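Local coordinates for mandelate racemase/muconate lactonizing protein (Alicyclobacillus acidocaldarius LAA1, PDB 3QLD) that belongs to the mandelate racemase/muconate lactonizing family of the enolase superfamily, combining an N-terminal alpha+beta domain with a TIM-barrel-like C-terminal domain, at residues V7-S12 against D363-F368; D40-W45 against A120-Q125; D90-C95 against A114-Y119; D227-L232 against A259-A264; C244-V249 against P271-G276. One frame throughout, in Å; residues are numbered along the deposited sequence.

Interaction 1: residues V7-S12 against D363-F368; sequences VLHRLS and DAVRRF
S12 N donates to F368 O over 2.8 Å with 161° at the hydrogen, and the donor lies in the plane of the carbonyl, a nearly straight backbone bond. The same oxygen is 3.3 Å from L11 CA, a CA-H...O contact, so two consecutive strand residues converge on one carbonyl oxygen. Beside this polar link the apolar groups close in: L11 CG rests 4.1 Å from F368 CB, and L11 CD1 reaches V365 CG1 at 4.4 Å. F368 turns its CB toward the strand, but its ring leads away. V365, three residues earlier, has CG1 anti to its backbone N, which sets this methyl over one face of the H9 imidazole, displaced toward the ring's rim. CG1 lies 4.1 Å from the H9 ring centroid, a CH-pi contact.

The second shell fixes the imidazole. H9 NE2 is hydrogen-bonded to Q35 OE1, and the ring also meets that of W45, their planes about 10° apart. At the far end, S12 OG bonds to E28 OE2.

The axes of strand 7-12 and helix 363-368 approach to 7.5 Å and cross at 78°. A helix from the C-terminal part of the chain thus packs across the antiparallel sheet of the N-terminal domain. Strand 369-376, next in the chain, pairs antiparallel with strand 3-15, as does strand 25-38, whose L33 packs against both L11 and V365.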
# COMPACT_ATOMS: atom_id res chain seq x y z
N VAL A 7 23.94 -6.81 5.56
CA VAL A 7 23.51 -7.30 6.87
C VAL A 7 22.28 -6.47 7.33
O VAL A 7 22.35 -5.25 7.39
CB VAL A 7 24.63 -7.13 7.94
CG1 VAL A 7 24.16 -7.65 9.28
CG2 VAL A 7 25.97 -7.81 7.48
N LEU A 8 21.21 -7.15 7.68
CA LEU A 8 20.03 -6.50 8.23
C LEU A 8 20.02 -6.72 9.68
O LEU A 8 20.17 -7.84 10.19
CB LEU A 8 18.75 -7.09 7.62
CG LEU A 8 18.71 -7.14 6.10
CD1 LEU A 8 17.46 -7.90 5.59
CD2 LEU A 8 18.60 -5.70 5.72
N HIS A 9 19.77 -5.63 10.40
CA HIS A 9 19.74 -5.69 11.81
C HIS A 9 18.35 -5.29 12.27
O HIS A 9 17.94 -4.17 12.03
CB HIS A 9 20.67 -4.61 12.37
CG HIS A 9 22.09 -4.73 11.90
ND1 HIS A 9 23.00 -5.55 12.54
CD2 HIS A 9 22.74 -4.16 10.85
CE1 HIS A 9 24.18 -5.46 11.91
NE2 HIS A 9 24.03 -4.64 10.87
N ARG A 10 17.69 -6.15 13.01
CA ARG A 10 16.44 -5.81 13.70
C ARG A 10 16.69 -5.39 15.14
O ARG A 10 17.24 -6.16 15.95
CB ARG A 10 15.43 -6.99 13.65
CG ARG A 10 14.02 -6.45 13.85
CD ARG A 10 13.07 -7.64 13.83
NE ARG A 10 11.78 -7.18 14.25
CZ ARG A 10 10.65 -7.67 13.77
NH1 ARG A 10 9.49 -7.16 14.17
NH2 ARG A 10 10.73 -8.62 12.86
N LEU A 11 16.30 -4.16 15.46
CA LEU A 11 16.66 -3.54 16.69
C LEU A 11 15.43 -3.31 17.56
O LEU A 11 14.30 -3.11 17.05
CB LEU A 11 17.35 -2.21 16.42
CG LEU A 11 18.88 -2.16 16.28
CD1 LEU A 11 19.43 -3.13 15.31
CD2 LEU A 11 19.34 -0.74 15.97
N SER A 12 15.64 -3.33 18.87
CA SER A 12 14.62 -2.89 19.80
C SER A 12 15.30 -1.93 20.78
O SER A 12 16.15 -2.38 21.55
CB SER A 12 14.06 -4.07 20.56
OG SER A 12 13.03 -3.59 21.43
N ASP A 363 28.66 -1.37 19.26
CA ASP A 363 28.22 -2.04 20.51
C ASP A 363 26.75 -1.83 20.81
O ASP A 363 26.07 -2.71 21.35
CB ASP A 363 28.97 -1.56 21.77
CG ASP A 363 30.44 -2.02 21.81
OD1 ASP A 363 30.74 -3.16 21.41
OD2 ASP A 363 31.29 -1.22 22.26
N ALA A 364 26.28 -0.61 20.55
CA ALA A 364 24.88 -0.32 20.77
C ALA A 364 24.04 -1.10 19.75
O ALA A 364 23.08 -1.78 20.14
CB ALA A 364 24.62 1.21 20.71
N VAL A 365 24.44 -1.06 18.48
CA VAL A 365 23.70 -1.82 17.47
C VAL A 365 23.60 -3.28 17.91
O VAL A 365 22.51 -3.91 17.83
CB VAL A 365 24.35 -1.67 16.06
CG1 VAL A 365 23.77 -2.72 15.06
CG2 VAL A 365 24.14 -0.29 15.55
N ARG A 366 24.71 -3.83 18.39
CA ARG A 366 24.74 -5.22 18.79
C ARG A 366 23.87 -5.53 20.00
O ARG A 366 23.12 -6.53 19.97
CB ARG A 366 26.17 -5.68 19.01
CG ARG A 366 26.78 -6.23 17.77
CD ARG A 366 27.50 -7.58 18.11
NE ARG A 366 27.97 -7.62 19.51
CZ ARG A 366 28.38 -8.70 20.18
NH1 ARG A 366 28.43 -9.90 19.59
NH2 ARG A 366 28.75 -8.57 21.45
N ARG A 367 23.92 -4.67 21.02
CA ARG A 367 23.09 -4.89 22.22
C ARG A 367 21.59 -4.85 21.91
O ARG A 367 20.83 -5.67 22.46
CB ARG A 367 23.42 -3.92 23.37
CG ARG A 367 22.45 -4.04 24.67
CD ARG A 367 22.56 -5.42 25.47
NE ARG A 367 21.59 -5.54 26.59
CZ ARG A 367 20.31 -5.96 26.49
NH1 ARG A 367 19.78 -6.30 25.31
NH2 ARG A 367 19.55 -6.03 27.59
N PHE A 368 21.17 -3.92 21.04
CA PHE A 368 19.77 -3.70 20.78
C PHE A 368 19.20 -4.70 19.74
O PHE A 368 17.98 -4.71 19.52
CB PHE A 368 19.55 -2.25 20.32
CG PHE A 368 19.90 -1.21 21.37
CD1 PHE A 368 19.59 -1.42 22.72
CD2 PHE A 368 20.44 0.03 21.00
CE1 PHE A 368 19.85 -0.45 23.69
CE2 PHE A 368 20.72 1.03 21.95
CZ PHE A 368 20.42 0.80 23.30

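Interaction 2: residues D40-W45 against A120-Q125; sequences DGIEGW and AARTGQ
The loop 40-42, turned at G41 with positive phi, leads into strand 43-45 and passes the last turn of helix 105-123, the nearest CA atoms being those of I42 and R122 at 6.2 Å. At the exposed end a salt bridge joins the two sides. R122 NH1 donates to D40 OD2 at 2.7 Å with 153° at the hydrogen, using the anti lone pair of the oxygen. R122 NH2 adds a weak bond to the same D40 OD2 at 3.1 Å, so one carboxylate oxygen sits at the guanidinium edge, in its plane. The two flat groups are 29° apart, nearly coplanar. R122 holds CG anti to its backbone N and then bends at chi2 (79°); its NH1 also has a salt bridge to D38 OD1.

Further in, the contact is apolar. I42 CG2 lies over the helix backbone, 3.7 Å from R122 N, and packs on A121 CB at 3.9 Å. A121 CB in turn meets E43 O at 3.7 Å.

D38 OD2 accepts from I42 N and so ties down the connection between antiparallel strands 25-38 and 43-48. The arrangement is a beta-hairpin turn packed on a helix C-terminus, within the alpha+beta N-terminal domain of the enolase superfamily.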
# COMPACT_ATOMS: atom_id res chain seq x y z
N ASP A 40 36.40 -3.66 -0.09
CA ASP A 40 37.42 -2.91 0.63
C ASP A 40 37.09 -2.53 2.08
O ASP A 40 37.90 -1.87 2.76
CB ASP A 40 37.84 -1.70 -0.18
CG ASP A 40 38.35 -2.11 -1.53
OD1 ASP A 40 39.17 -3.07 -1.57
OD2 ASP A 40 37.91 -1.54 -2.53
N GLY A 41 35.93 -3.02 2.54
CA GLY A 41 35.44 -2.78 3.91
C GLY A 41 34.76 -1.44 4.11
O GLY A 41 34.55 -0.98 5.26
N ILE A 42 34.46 -0.78 2.98
CA ILE A 42 33.72 0.49 2.97
C ILE A 42 32.21 0.15 3.09
O ILE A 42 31.76 -0.83 2.51
CB ILE A 42 34.04 1.35 1.74
CG1 ILE A 42 35.58 1.65 1.71
CG2 ILE A 42 33.13 2.61 1.68
CD1 ILE A 42 36.01 2.72 2.70
N GLU A 43 31.53 0.92 3.93
CA GLU A 43 30.16 0.57 4.41
C GLU A 43 29.14 1.64 4.15
O GLU A 43 29.43 2.82 4.30
CB GLU A 43 30.16 0.34 5.91
CG GLU A 43 30.94 -0.90 6.23
CD GLU A 43 30.88 -1.32 7.65
OE1 GLU A 43 30.11 -0.76 8.45
OE2 GLU A 43 31.67 -2.23 7.99
N GLY A 44 27.91 1.22 3.85
CA GLY A 44 26.79 2.14 3.95
C GLY A 44 25.72 1.62 4.93
O GLY A 44 25.53 0.41 5.03
N TRP A 45 25.09 2.53 5.68
CA TRP A 45 23.94 2.22 6.57
C TRP A 45 22.69 3.03 6.22
O TRP A 45 22.81 4.16 5.69
CB TRP A 45 24.28 2.55 8.03
CG TRP A 45 25.38 1.68 8.58
CD1 TRP A 45 26.70 1.67 8.19
CD2 TRP A 45 25.26 0.69 9.61
NE1 TRP A 45 27.40 0.72 8.91
CE2 TRP A 45 26.54 0.10 9.79
CE3 TRP A 45 24.18 0.22 10.38
CZ2 TRP A 45 26.79 -0.90 10.74
CZ3 TRP A 45 24.43 -0.78 11.33
CH2 TRP A 45 25.73 -1.32 11.51
N ALA A 120 28.69 7.82 -0.80
CA ALA A 120 29.38 8.93 -0.17
C ALA A 120 30.66 8.49 0.56
O ALA A 120 31.68 9.17 0.49
CB ALA A 120 28.45 9.70 0.80
N ALA A 121 30.61 7.35 1.25
CA ALA A 121 31.75 6.87 2.01
C ALA A 121 32.86 6.35 1.10
O ALA A 121 34.06 6.47 1.44
CB ALA A 121 31.30 5.78 2.99
N ARG A 122 32.46 5.77 -0.04
CA ARG A 122 33.37 5.23 -1.02
C ARG A 122 34.13 6.35 -1.70
O ARG A 122 35.35 6.18 -1.99
CB ARG A 122 32.61 4.39 -2.05
CG ARG A 122 33.46 3.75 -3.15
CD ARG A 122 34.17 2.51 -2.65
NE ARG A 122 35.22 2.09 -3.56
CZ ARG A 122 35.99 1.01 -3.40
NH1 ARG A 122 35.82 0.17 -2.37
NH2 ARG A 122 36.95 0.76 -4.30
N THR A 123 33.43 7.47 -1.95
CA THR A 123 34.02 8.59 -2.67
C THR A 123 34.53 9.67 -1.71
O THR A 123 35.10 10.64 -2.15
CB THR A 123 33.06 9.24 -3.73
OG1 THR A 123 31.99 9.93 -3.07
CG2 THR A 123 32.54 8.22 -4.79
N GLY A 124 34.32 9.49 -0.41
CA GLY A 124 34.73 10.45 0.63
C GLY A 124 34.12 11.85 0.44
O GLY A 124 34.74 12.86 0.75
N GLN A 125 32.89 11.90 -0.08
CA GLN A 125 32.21 13.18 -0.28
C GLN A 125 31.05 13.30 0.69
O GLN A 125 30.36 12.31 0.93
CB GLN A 125 31.68 13.23 -1.70
CG GLN A 125 32.79 13.28 -2.75
CD GLN A 125 32.34 13.90 -4.06
OE1 GLN A 125 31.19 13.74 -4.47
NE2 GLN A 125 33.25 14.62 -4.71

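Interaction 3: residues D90-C95 against A114-Y119; sequences DPRTVC and AVWDWY
CH-pi contacts dominate, and P91 makes both of them. Its CB stands 3.5 Å from the centroid of the W116 five-membered ring and only 5° off the ring normal, so CB sits almost straight above the five-membered ring, toward the rim of the indole as a whole. From another corner of the same proline, CD lies over one face of the Y119 ring, 3.9 Å from its centroid and 27° off the normal, displaced toward the rim. W116 and Y119 are three residues apart on the helix, and P91 lies against a face of each. A different kind of meeting involves R92: W116 CH2 lies over the centre of its guanidinium face, 4.1 Å above the plane, but the two planes stand 80° apart, so the groups are not stacked.

The setting is the N-terminal domain, where the irregular connection after helix 61-80 folds back on helix 105-123. F76 of the former helix touches both V94 and V115, and W116 meets F277 edge-to-face.

Aliphatic packing adds to this. V94 CG2 and V115 CG2 meet tip to tip at 4.1 Å, while V115 CG1 takes P91 CB at the same separation.

No hydrogen bond crosses between the segments; the polar bonds shape the loop instead. In an Asx turn, D90 OD1 accepts from R92 N at 3.0 Å, met from above the carboxylate plane, and D90 O takes both T93 N and T93 OG1.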
# COMPACT_ATOMS: atom_id res chain seq x y z
N ASP A 90 26.00 3.58 -9.50
CA ASP A 90 25.41 4.92 -9.45
C ASP A 90 24.15 4.85 -8.51
O ASP A 90 23.17 4.17 -8.85
CB ASP A 90 25.01 5.36 -10.87
CG ASP A 90 24.44 6.78 -10.92
OD1 ASP A 90 24.31 7.44 -9.86
OD2 ASP A 90 24.12 7.25 -12.05
N PRO A 91 24.19 5.50 -7.33
CA PRO A 91 23.01 5.42 -6.44
C PRO A 91 21.77 5.98 -7.09
O PRO A 91 20.67 5.72 -6.64
CB PRO A 91 23.37 6.29 -5.23
CG PRO A 91 24.66 6.99 -5.58
CD PRO A 91 25.27 6.33 -6.77
N ARG A 92 21.96 6.78 -8.14
CA ARG A 92 20.83 7.41 -8.84
C ARG A 92 19.91 6.42 -9.52
O ARG A 92 18.73 6.71 -9.76
CB ARG A 92 21.33 8.49 -9.85
CG ARG A 92 21.75 9.80 -9.14
CD ARG A 92 22.42 10.78 -10.10
NE ARG A 92 23.09 11.92 -9.43
CZ ARG A 92 22.49 12.97 -8.86
NH1 ARG A 92 21.14 13.06 -8.80
NH2 ARG A 92 23.23 13.94 -8.31
N THR A 93 20.43 5.25 -9.83
CA THR A 93 19.72 4.31 -10.62
C THR A 93 19.32 3.04 -9.88
O THR A 93 18.75 2.13 -10.48
CB THR A 93 20.54 3.95 -11.85
OG1 THR A 93 21.65 3.15 -11.47
CG2 THR A 93 21.05 5.24 -12.56
N VAL A 94 19.64 2.96 -8.61
CA VAL A 94 19.45 1.71 -7.88
C VAL A 94 17.95 1.31 -7.84
O VAL A 94 17.64 0.11 -7.87
CB VAL A 94 20.20 1.69 -6.49
CG1 VAL A 94 19.71 2.75 -5.62
CG2 VAL A 94 20.04 0.35 -5.82
N CYS A 95 17.02 2.27 -7.84
CA CYS A 95 15.60 1.90 -7.84
C CYS A 95 15.13 1.09 -9.06
O CYS A 95 14.06 0.42 -9.02
CB CYS A 95 14.67 3.08 -7.55
SG CYS A 95 14.87 3.68 -5.86
N ALA A 114 20.81 3.29 1.75
CA ALA A 114 22.08 2.65 2.18
C ALA A 114 23.06 2.74 0.99
O ALA A 114 24.29 2.95 1.20
CB ALA A 114 21.82 1.22 2.59
N VAL A 115 22.57 2.62 -0.25
CA VAL A 115 23.47 2.72 -1.41
C VAL A 115 24.05 4.17 -1.58
O VAL A 115 25.26 4.36 -1.83
CB VAL A 115 22.81 2.24 -2.68
CG1 VAL A 115 23.71 2.43 -3.90
CG2 VAL A 115 22.48 0.77 -2.53
N TRP A 116 23.19 5.17 -1.43
CA TRP A 116 23.64 6.58 -1.36
C TRP A 116 24.69 6.78 -0.27
O TRP A 116 25.68 7.54 -0.46
CB TRP A 116 22.45 7.51 -1.10
CG TRP A 116 21.74 7.95 -2.34
CD1 TRP A 116 20.59 7.43 -2.87
CD2 TRP A 116 22.11 9.04 -3.20
NE1 TRP A 116 20.24 8.10 -4.02
CE2 TRP A 116 21.14 9.11 -4.23
CE3 TRP A 116 23.15 9.98 -3.18
CZ2 TRP A 116 21.20 10.07 -5.24
CZ3 TRP A 116 23.22 10.94 -4.23
CH2 TRP A 116 22.25 10.96 -5.23
N ASP A 117 24.48 6.13 0.86
CA ASP A 117 25.30 6.32 2.02
C ASP A 117 26.64 5.66 1.76
O ASP A 117 27.69 6.23 2.07
CB ASP A 117 24.60 5.72 3.27
CG ASP A 117 25.33 6.02 4.56
OD1 ASP A 117 25.09 7.10 5.16
OD2 ASP A 117 26.15 5.13 4.97
N TRP A 118 26.61 4.44 1.21
CA TRP A 118 27.84 3.71 0.86
C TRP A 118 28.61 4.53 -0.15
O TRP A 118 29.82 4.71 0.01
CB TRP A 118 27.52 2.33 0.27
CG TRP A 118 28.65 1.80 -0.56
CD1 TRP A 118 29.79 1.16 -0.08
CD2 TRP A 118 28.81 1.89 -1.98
NE1 TRP A 118 30.60 0.82 -1.12
CE2 TRP A 118 30.05 1.27 -2.30
CE3 TRP A 118 28.02 2.42 -3.04
CZ2 TRP A 118 30.52 1.16 -3.61
CZ3 TRP A 118 28.48 2.29 -4.34
CH2 TRP A 118 29.74 1.69 -4.62
N TYR A 119 27.90 5.10 -1.14
CA TYR A 119 28.54 5.83 -2.22
C TYR A 119 29.29 7.07 -1.72
O TYR A 119 30.42 7.34 -2.18
CB TYR A 119 27.53 6.19 -3.33
CG TYR A 119 28.13 6.98 -4.47
CD1 TYR A 119 28.25 8.37 -4.39
CD2 TYR A 119 28.61 6.35 -5.60
CE1 TYR A 119 28.83 9.12 -5.44
CE2 TYR A 119 29.19 7.07 -6.67
CZ TYR A 119 29.29 8.46 -6.57
OH TYR A 119 29.85 9.19 -7.59

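Interaction 4: residues D227-L232 against A259-A264; sequences DDWFDL and ARLGAA
This is a buried, largely apolar contact between two successive outer helices of the barrel domain: the first turn of helix 229-238 meets the end of helix 252-261 and the residues just past it, and no hydrogen bond crosses. L261 makes the largest single contribution, its two methyls going to two neighbouring aromatics. L261 CD1 presses on W229 CB at 3.6 Å. L261 CD2 lies over one face of the F230 ring, 4.0 Å from its centroid and 29° off the normal, a CH-pi contact in which F230 CZ comes nearest. Both aromatic side chains cross the leucine at about a right angle. CB of F230 starts out away from L261, and the ring comes back to it only at its far end.

In the beta/alpha succession of a TIM barrel these helices precede and follow strand 243-245, whose L245 touches L232. Both helix ends have classic caps. D228 is the N-cap of helix 229-238: its OD2 accepts from D231 N at 2.7 Å with 157° at the hydrogen, and more weakly from F230 N. The carboxylate charge is probably favourable at this helix start. G262, with positive phi, is the C-prime residue of a Schellman motif, in which A263 N returns to T258 O.

That reversal brings A263 against the other helix. A263 CB packs on L232 CD2 at 3.8 Å and sits at the edge of the W229 indole. A263 O is covered by L232 CG at 3.4 Å and, although buried, has no polar partner in the model. Beyond L261, the second subunit continues the packing: its R253 makes a cation-pi contact with W229, and its F230 lies on L261.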
# COMPACT_ATOMS: atom_id res chain seq x y z
N ASP A 227 -10.12 9.37 3.18
CA ASP A 227 -11.44 8.93 2.60
C ASP A 227 -11.87 9.44 1.23
O ASP A 227 -12.55 8.71 0.48
CB ASP A 227 -12.62 9.26 3.54
CG ASP A 227 -12.84 8.18 4.61
OD1 ASP A 227 -12.26 7.08 4.46
OD2 ASP A 227 -13.60 8.45 5.58
N ASP A 228 -11.50 10.68 0.88
CA ASP A 228 -11.96 11.27 -0.37
C ASP A 228 -11.26 12.61 -0.70
O ASP A 228 -11.12 13.55 0.10
CB ASP A 228 -13.53 11.09 -0.47
CG ASP A 228 -14.29 12.19 -1.21
OD1 ASP A 228 -15.53 11.97 -1.36
OD2 ASP A 228 -13.74 13.22 -1.66
N TRP A 229 -10.66 12.54 -1.87
CA TRP A 229 -9.83 13.56 -2.39
C TRP A 229 -10.63 14.83 -2.64
O TRP A 229 -10.12 15.95 -2.47
CB TRP A 229 -9.23 13.06 -3.70
CG TRP A 229 -8.05 12.16 -3.54
CD1 TRP A 229 -7.98 10.82 -3.84
CD2 TRP A 229 -6.76 12.53 -3.03
NE1 TRP A 229 -6.70 10.34 -3.57
CE2 TRP A 229 -5.94 11.37 -3.07
CE3 TRP A 229 -6.22 13.74 -2.54
CZ2 TRP A 229 -4.60 11.38 -2.65
CZ3 TRP A 229 -4.86 13.76 -2.16
CH2 TRP A 229 -4.08 12.58 -2.20
N PHE A 230 -11.90 14.67 -3.03
CA PHE A 230 -12.69 15.85 -3.31
C PHE A 230 -13.14 16.57 -2.08
O PHE A 230 -13.24 17.79 -2.12
CB PHE A 230 -13.83 15.57 -4.30
CG PHE A 230 -13.40 15.84 -5.69
CD1 PHE A 230 -13.06 14.80 -6.53
CD2 PHE A 230 -13.17 17.16 -6.12
CE1 PHE A 230 -12.59 15.07 -7.82
CE2 PHE A 230 -12.72 17.45 -7.38
CZ PHE A 230 -12.42 16.39 -8.25
N ASP A 231 -13.37 15.83 -0.98
CA ASP A 231 -13.67 16.46 0.33
C ASP A 231 -12.47 17.30 0.75
O ASP A 231 -12.63 18.40 1.28
CB ASP A 231 -13.96 15.39 1.44
CG ASP A 231 -15.38 14.68 1.24
OD1 ASP A 231 -16.18 15.14 0.42
OD2 ASP A 231 -15.69 13.72 1.96
N LEU A 232 -11.28 16.76 0.55
CA LEU A 232 -10.07 17.50 0.87
C LEU A 232 -9.90 18.80 0.02
O LEU A 232 -9.53 19.90 0.50
CB LEU A 232 -8.88 16.60 0.77
CG LEU A 232 -7.63 17.24 1.41
CD1 LEU A 232 -7.87 17.50 2.96
CD2 LEU A 232 -6.49 16.30 1.21
N ALA A 259 -1.63 18.48 -5.87
CA ALA A 259 -1.40 19.78 -6.47
C ALA A 259 -2.47 20.11 -7.51
O ALA A 259 -2.93 21.24 -7.59
CB ALA A 259 -0.01 19.82 -7.07
N ARG A 260 -2.89 19.11 -8.29
CA ARG A 260 -3.88 19.31 -9.34
C ARG A 260 -5.25 19.66 -8.73
O ARG A 260 -5.99 20.52 -9.25
CB ARG A 260 -3.95 18.08 -10.27
CG ARG A 260 -4.90 18.22 -11.45
CD ARG A 260 -4.38 19.14 -12.54
NE ARG A 260 -5.35 19.23 -13.62
CZ ARG A 260 -5.23 18.63 -14.81
NH1 ARG A 260 -4.16 17.90 -15.11
NH2 ARG A 260 -6.18 18.78 -15.74
N LEU A 261 -5.54 19.03 -7.57
CA LEU A 261 -6.81 19.20 -6.89
C LEU A 261 -6.84 20.46 -6.04
O LEU A 261 -7.92 20.90 -5.68
CB LEU A 261 -7.11 18.00 -5.99
CG LEU A 261 -7.60 16.73 -6.69
CD1 LEU A 261 -7.61 15.66 -5.62
CD2 LEU A 261 -8.96 16.89 -7.40
N GLY A 262 -5.67 21.04 -5.74
CA GLY A 262 -5.56 22.16 -4.79
C GLY A 262 -5.93 21.61 -3.41
O GLY A 262 -6.63 22.27 -2.64
N ALA A 263 -5.55 20.36 -3.14
CA ALA A 263 -6.04 19.69 -1.93
C ALA A 263 -5.16 20.04 -0.73
O ALA A 263 -5.54 19.76 0.44
CB ALA A 263 -6.02 18.18 -2.10
N ALA A 264 -3.94 20.53 -1.02
CA ALA A 264 -3.05 20.95 0.08
C ALA A 264 -1.98 21.90 -0.43
O ALA A 264 -1.68 21.95 -1.64
CB ALA A 264 -2.38 19.74 0.80

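Interaction 5: residues C244-V249 against P271-G276; sequences CLDESV and PGRLGG
The tight part of this buried contact is the guanidinium of R273, gripped on its edge and covered on one face. Side-on, R273 NE and R273 NH2 both donate to V249 O, at 3.0 Å and 3.1 Å, with the carbonyl oxygen in the guanidinium plane. The NH2 bond lies in the carbonyl plane, whereas NE comes in from above it. R273 NH1 meets D246 OD1 at 2.7 Å in a salt bridge, the carboxylate and guanidinium planes standing 67° apart rather than paired flat. The backbone carbon of D246 lies over the centre of the guanidinium face; D246 O is 3.2 Å from R273 NH2, yet the angle is too poor for a hydrogen bond. R273 gets there by running extended from CA to CD and bending at chi3 (79°).

Other bonds hold these groups still. D246 OD1 also bonds to Y56 OH, D246 OD2 has a salt bridge to K270 NZ, and R273 NH2 bonds to N268 O. The site joins the loops that follow barrel strands 243-245 and 266-269, at the C-terminal mouth of the barrel, where enolase-superfamily active sites lie. A type I turn from D246 to V249 presents the V249 carbonyl, and a Schellman motif at G275 ends the short, weakly bonded helical turn.

Packing is looser to the side. L274 CD2 only brushes V249 O at 3.8 Å, and E247 CA stands 4.1 Å from R273 CD. The E247 carboxylate does not join the grip, its OE2 staying 6.7 Å from R273 NE; its OE1 instead forms a long, weak ion pair with R102 of the second subunit.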
# COMPACT_ATOMS: atom_id res chain seq x y z
N CYS A 244 -1.53 20.64 5.33
CA CYS A 244 -0.31 19.86 5.16
C CYS A 244 -0.70 18.38 5.10
O CYS A 244 -1.52 17.94 5.89
CB CYS A 244 0.55 20.03 6.39
SG CYS A 244 2.10 19.10 6.28
N LEU A 245 -0.13 17.64 4.15
CA LEU A 245 -0.36 16.21 4.12
C LEU A 245 0.95 15.50 4.47
O LEU A 245 2.03 15.92 4.04
CB LEU A 245 -0.88 15.75 2.74
CG LEU A 245 -2.20 16.42 2.34
CD1 LEU A 245 -2.59 15.87 0.91
CD2 LEU A 245 -3.30 16.15 3.31
N ASP A 246 0.80 14.39 5.19
CA ASP A 246 1.95 13.52 5.54
C ASP A 246 1.57 12.18 4.84
O ASP A 246 1.95 12.00 3.69
CB ASP A 246 2.10 13.47 7.07
CG ASP A 246 3.06 12.41 7.59
OD1 ASP A 246 3.75 11.76 6.82
OD2 ASP A 246 3.09 12.24 8.82
N GLU A 247 0.80 11.34 5.51
CA GLU A 247 0.61 9.92 5.05
C GLU A 247 -0.30 9.83 3.83
O GLU A 247 -0.22 8.88 3.04
CB GLU A 247 0.24 8.96 6.22
CG GLU A 247 -1.16 9.15 6.75
CD GLU A 247 -1.20 10.15 7.93
OE1 GLU A 247 -2.19 10.07 8.67
OE2 GLU A 247 -0.25 10.98 8.14
N SER A 248 -1.09 10.89 3.61
CA SER A 248 -1.91 10.96 2.40
C SER A 248 -1.15 11.11 1.12
O SER A 248 -1.77 11.05 0.06
CB SER A 248 -2.93 12.11 2.49
OG SER A 248 -3.92 11.83 3.45
N VAL A 249 0.15 11.43 1.22
CA VAL A 249 1.00 11.53 0.07
C VAL A 249 2.21 10.56 0.19
O VAL A 249 3.23 10.86 0.82
CB VAL A 249 1.51 12.94 -0.10
CG1 VAL A 249 2.59 12.93 -1.19
CG2 VAL A 249 0.28 13.93 -0.53
N PRO A 271 11.76 10.98 3.75
CA PRO A 271 12.39 10.30 2.62
C PRO A 271 12.04 8.82 2.59
O PRO A 271 11.83 8.27 1.53
CB PRO A 271 13.91 10.59 2.84
CG PRO A 271 13.88 11.89 3.62
CD PRO A 271 12.70 11.84 4.51
N GLY A 272 11.96 8.19 3.75
CA GLY A 272 11.65 6.75 3.79
C GLY A 272 10.23 6.49 3.29
O GLY A 272 9.98 5.60 2.50
N ARG A 273 9.28 7.34 3.70
CA ARG A 273 7.86 7.12 3.31
C ARG A 273 7.77 7.29 1.78
O ARG A 273 6.98 6.65 1.10
CB ARG A 273 6.99 8.19 4.04
CG ARG A 273 5.44 7.99 3.92
CD ARG A 273 4.58 9.22 4.50
NE ARG A 273 4.54 10.34 3.52
CZ ARG A 273 5.07 11.55 3.71
NH1 ARG A 273 5.65 11.87 4.86
NH2 ARG A 273 4.98 12.47 2.73
N LEU A 274 8.59 8.17 1.22
CA LEU A 274 8.51 8.47 -0.22
C LEU A 274 9.24 7.51 -1.12
O LEU A 274 9.02 7.50 -2.32
CB LEU A 274 8.91 9.94 -0.49
CG LEU A 274 7.93 10.95 0.08
CD1 LEU A 274 8.60 12.35 0.02
CD2 LEU A 274 6.67 10.89 -0.82
N GLY A 275 10.11 6.65 -0.54
CA GLY A 275 10.90 5.76 -1.37
C GLY A 275 12.39 6.10 -1.50
O GLY A 275 13.12 5.44 -2.30
N GLY A 276 12.87 7.05 -0.70
CA GLY A 276 14.31 7.29 -0.65
C GLY A 276 14.70 8.70 -1.05
O GLY A 276 13.84 9.61 -1.18

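Overall arrangement
Interactions 2 and 3 lie in the N-terminal domain, and interaction 1 joins its sheet to a helix from the end of the chain. Interactions 1 and 2 touch where H9 NE2 meets W45 CH2 at 3.8 Å. Interactions 2 and 3 share helix 105-123, centres about 11 Å apart, and a probable hydrogen bond joins W45 N to D117 OD2 at 2.9 Å. Interactions 4 and 5 lie in the barrel, about 16 Å between centres; W229 CH2 packs on S248 O at 3.6 Å, and both reach the second subunit. Interaction 5 lies at the barrel mouth, where active sites of the superfamily are found, so it is probably the one closest to such a site; interaction 3 comes within about 4 Å of it, nearest atoms.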